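Flavin reductase (Uncultured bacterium, PDB 5CHO) reduces flavin as the reductase component of a bacterial two-component tryptophan halogenase, supplying the reduced cofactor to its halogenase partner. Local coordinates at the interface of chains A and B. Coordinates in Å, arbitrary orientation; residue numbers count along the deposited sequence, not the author numbering. Chains: chain A/B, Flavin reductase.

The interface of chains A and B. Residues chain A 68, 70-71, 75-76, 147, 167; chain B 37, 41.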
loop_
_atom_site.group_PDB
_atom_site.type_symbol
_atom_site.label_atom_id
_atom_site.label_comp_id
_atom_site.label_asym_id
_atom_site.label_seq_id
_atom_site.Cartn_x
_atom_site.Cartn_y
_atom_site.Cartn_z
ATOM N N SER A 68 -4.565 -2.239 3.640
ATOM C CA SER A 68 -5.798 -2.899 4.057
ATOM C C SER A 68 -6.127 -4.023 3.083
ATOM O O SER A 68 -6.136 -3.810 1.870
ATOM C CB SER A 68 -6.950 -1.899 4.120
ATOM O OG SER A 68 -7.028 -1.136 2.928
ATOM N N SER A 70 -8.548 -7.142 3.864
ATOM C CA SER A 70 -9.805 -7.871 3.949
ATOM C C SER A 70 -10.677 -7.335 5.076
ATOM O O SER A 70 -10.170 -6.798 6.060
ATOM C CB SER A 70 -9.534 -9.363 4.153
ATOM O OG SER A 70 -10.706 -10.052 4.548
ATOM N N LEU A 71 -11.990 -7.476 4.915
ATOM C CA LEU A 71 -12.945 -7.018 5.917
ATOM C C LEU A 71 -13.513 -8.173 6.709
ATOM O O LEU A 71 -13.806 -8.035 7.895
ATOM C CB LEU A 71 -14.095 -6.256 5.260
ATOM C CG LEU A 71 -13.775 -4.834 4.812
ATOM C CD1 LEU A 71 -14.892 -4.240 3.952
ATOM C CD2 LEU A 71 -13.512 -3.992 6.046
ATOM N N LEU A 75 -8.345 -8.096 7.990
ATOM C CA LEU A 75 -6.923 -8.342 7.785
ATOM C C LEU A 75 -6.203 -7.114 7.232
ATOM O O LEU A 75 -6.789 -6.316 6.500
ATOM C CB LEU A 75 -6.718 -9.513 6.824
ATOM C CG LEU A 75 -7.215 -10.925 7.154
ATOM C CD1 LEU A 75 -6.873 -11.903 6.050
ATOM C CD2 LEU A 75 -6.664 -11.402 8.486
ATOM N N ILE A 76 -4.933 -6.966 7.600
ATOM C CA ILE A 76 -4.046 -5.990 6.968
ATOM C C ILE A 76 -2.723 -6.670 6.644
ATOM O O ILE A 76 -2.487 -7.798 7.076
ATOM C CB ILE A 76 -3.801 -4.750 7.857
ATOM C CG1 ILE A 76 -3.144 -5.133 9.190
ATOM C CG2 ILE A 76 -5.107 -4.023 8.117
ATOM C CD1 ILE A 76 -1.627 -5.048 9.189
ATOM N N PHE A 147 -3.909 0.430 15.124
ATOM C CA PHE A 147 -4.320 -0.954 14.911
ATOM C C PHE A 147 -3.498 -1.870 15.806
ATOM O O PHE A 147 -2.309 -1.632 16.010
ATOM C CB PHE A 147 -4.132 -1.409 13.458
ATOM C CG PHE A 147 -4.841 -0.564 12.439
ATOM C CD1 PHE A 147 -6.125 -0.882 12.012
ATOM C CD2 PHE A 147 -4.217 0.552 11.902
ATOM C CE1 PHE A 147 -6.770 -0.100 11.067
ATOM C CE2 PHE A 147 -4.853 1.330 10.955
ATOM C CZ PHE A 147 -6.133 1.007 10.540
ATOM N N LEU A 167 -6.834 -8.222 12.595
ATOM C CA LEU A 167 -7.049 -7.136 13.537
ATOM C C LEU A 167 -7.665 -7.636 14.840
ATOM O O LEU A 167 -8.608 -8.428 14.823
ATOM C CB LEU A 167 -7.945 -6.064 12.904
ATOM C CG LEU A 167 -7.345 -5.366 11.676
ATOM C CD1 LEU A 167 -8.249 -4.269 11.130
ATOM C CD2 LEU A 167 -5.974 -4.810 12.003
ATOM N N LEU B 37 -14.991 0.244 9.809
ATOM C CA LEU B 37 -13.632 -0.247 9.594
ATOM C C LEU B 37 -13.042 0.337 8.321
ATOM O O LEU B 37 -11.853 0.657 8.275
ATOM C CB LEU B 37 -13.620 -1.777 9.539
ATOM C CG LEU B 37 -12.283 -2.528 9.489
ATOM C CD1 LEU B 37 -11.295 -2.101 10.572
ATOM C CD2 LEU B 37 -12.573 -4.019 9.597
ATOM N N PHE B 41 -9.475 2.416 8.051
ATOM C CA PHE B 41 -8.590 2.173 6.916
ATOM C C PHE B 41 -8.335 3.414 6.073
ATOM O O PHE B 41 -7.234 3.589 5.554
ATOM C CB PHE B 41 -9.167 1.092 5.995
ATOM C CG PHE B 41 -9.079 -0.315 6.532
ATOM C CD1 PHE B 41 -8.232 -0.654 7.579
ATOM C CD2 PHE B 41 -9.857 -1.308 5.964
ATOM C CE1 PHE B 41 -8.169 -1.959 8.038
ATOM C CE2 PHE B 41 -9.800 -2.609 6.420
ATOM C CZ PHE B 41 -8.958 -2.936 7.458
#
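B:Phe41, at the end of helix 34-41, pushes its ring into a socket on chain A formed by strands 67-71, 74-81, 145-157 and 160-167. The methylene of A:Ser68 lies over the centre of one ring face, CB 3.6 Å from the ring centroid, a CH-pi contact. The serine hydroxyl is turned off that face, sitting between the backbone N and the carbonyl carbon (chi1 50°). A:Ser68 OG stays 4.2 Å from B:Phe41 CD2. The opposite face is backed from within the helix by B:Leu37, whose CG stands toward the rim, so the ring is sandwiched between its own chain and the partner. Around the rim, A:Ile76 brings its short branch, CG2, to 3.7 Å from B:Phe41 CE1. The A:Phe147 side chain runs at about a right angle to that of B:Phe41, but the two ring planes are only about 30° apart, so the rings meet rim to rim. A:Phe147 brings its CE1-CZ edge to the CD1-CE1 edge of B:Phe41, A:Phe147 CE1 being 3.8 Å from B:Phe41 CE1. A:Leu167 comes from the opposite direction to B:Phe41 and sets CD1 by the neighbouring CE1-CZ edge. On the far edge, A:Leu71 CD2 lies 4.0 Å from B:Phe41 CE2.

One helical turn earlier, B:Leu37 divides its methyls between two leucines of chain A. Its CG is anti to the backbone N (chi1 -173°), a setting that carries the fork out toward the partner; CD1 meets A:Leu167 CD1 at 3.8 Å. A:Leu71 slides past B:Leu37 in the reverse sense, their side chains antiparallel. The patch is thus a knob-like aromatic in a largely apolar socket, and the two-fold symmetry of the interface repeats it with the chains exchanged, which fits a homodimer, the assembly deposited. Beside the phenylalanine the packing is methyl on methyl, A:Leu71 CD2 being 3.7 Å from B:Leu37 CD2.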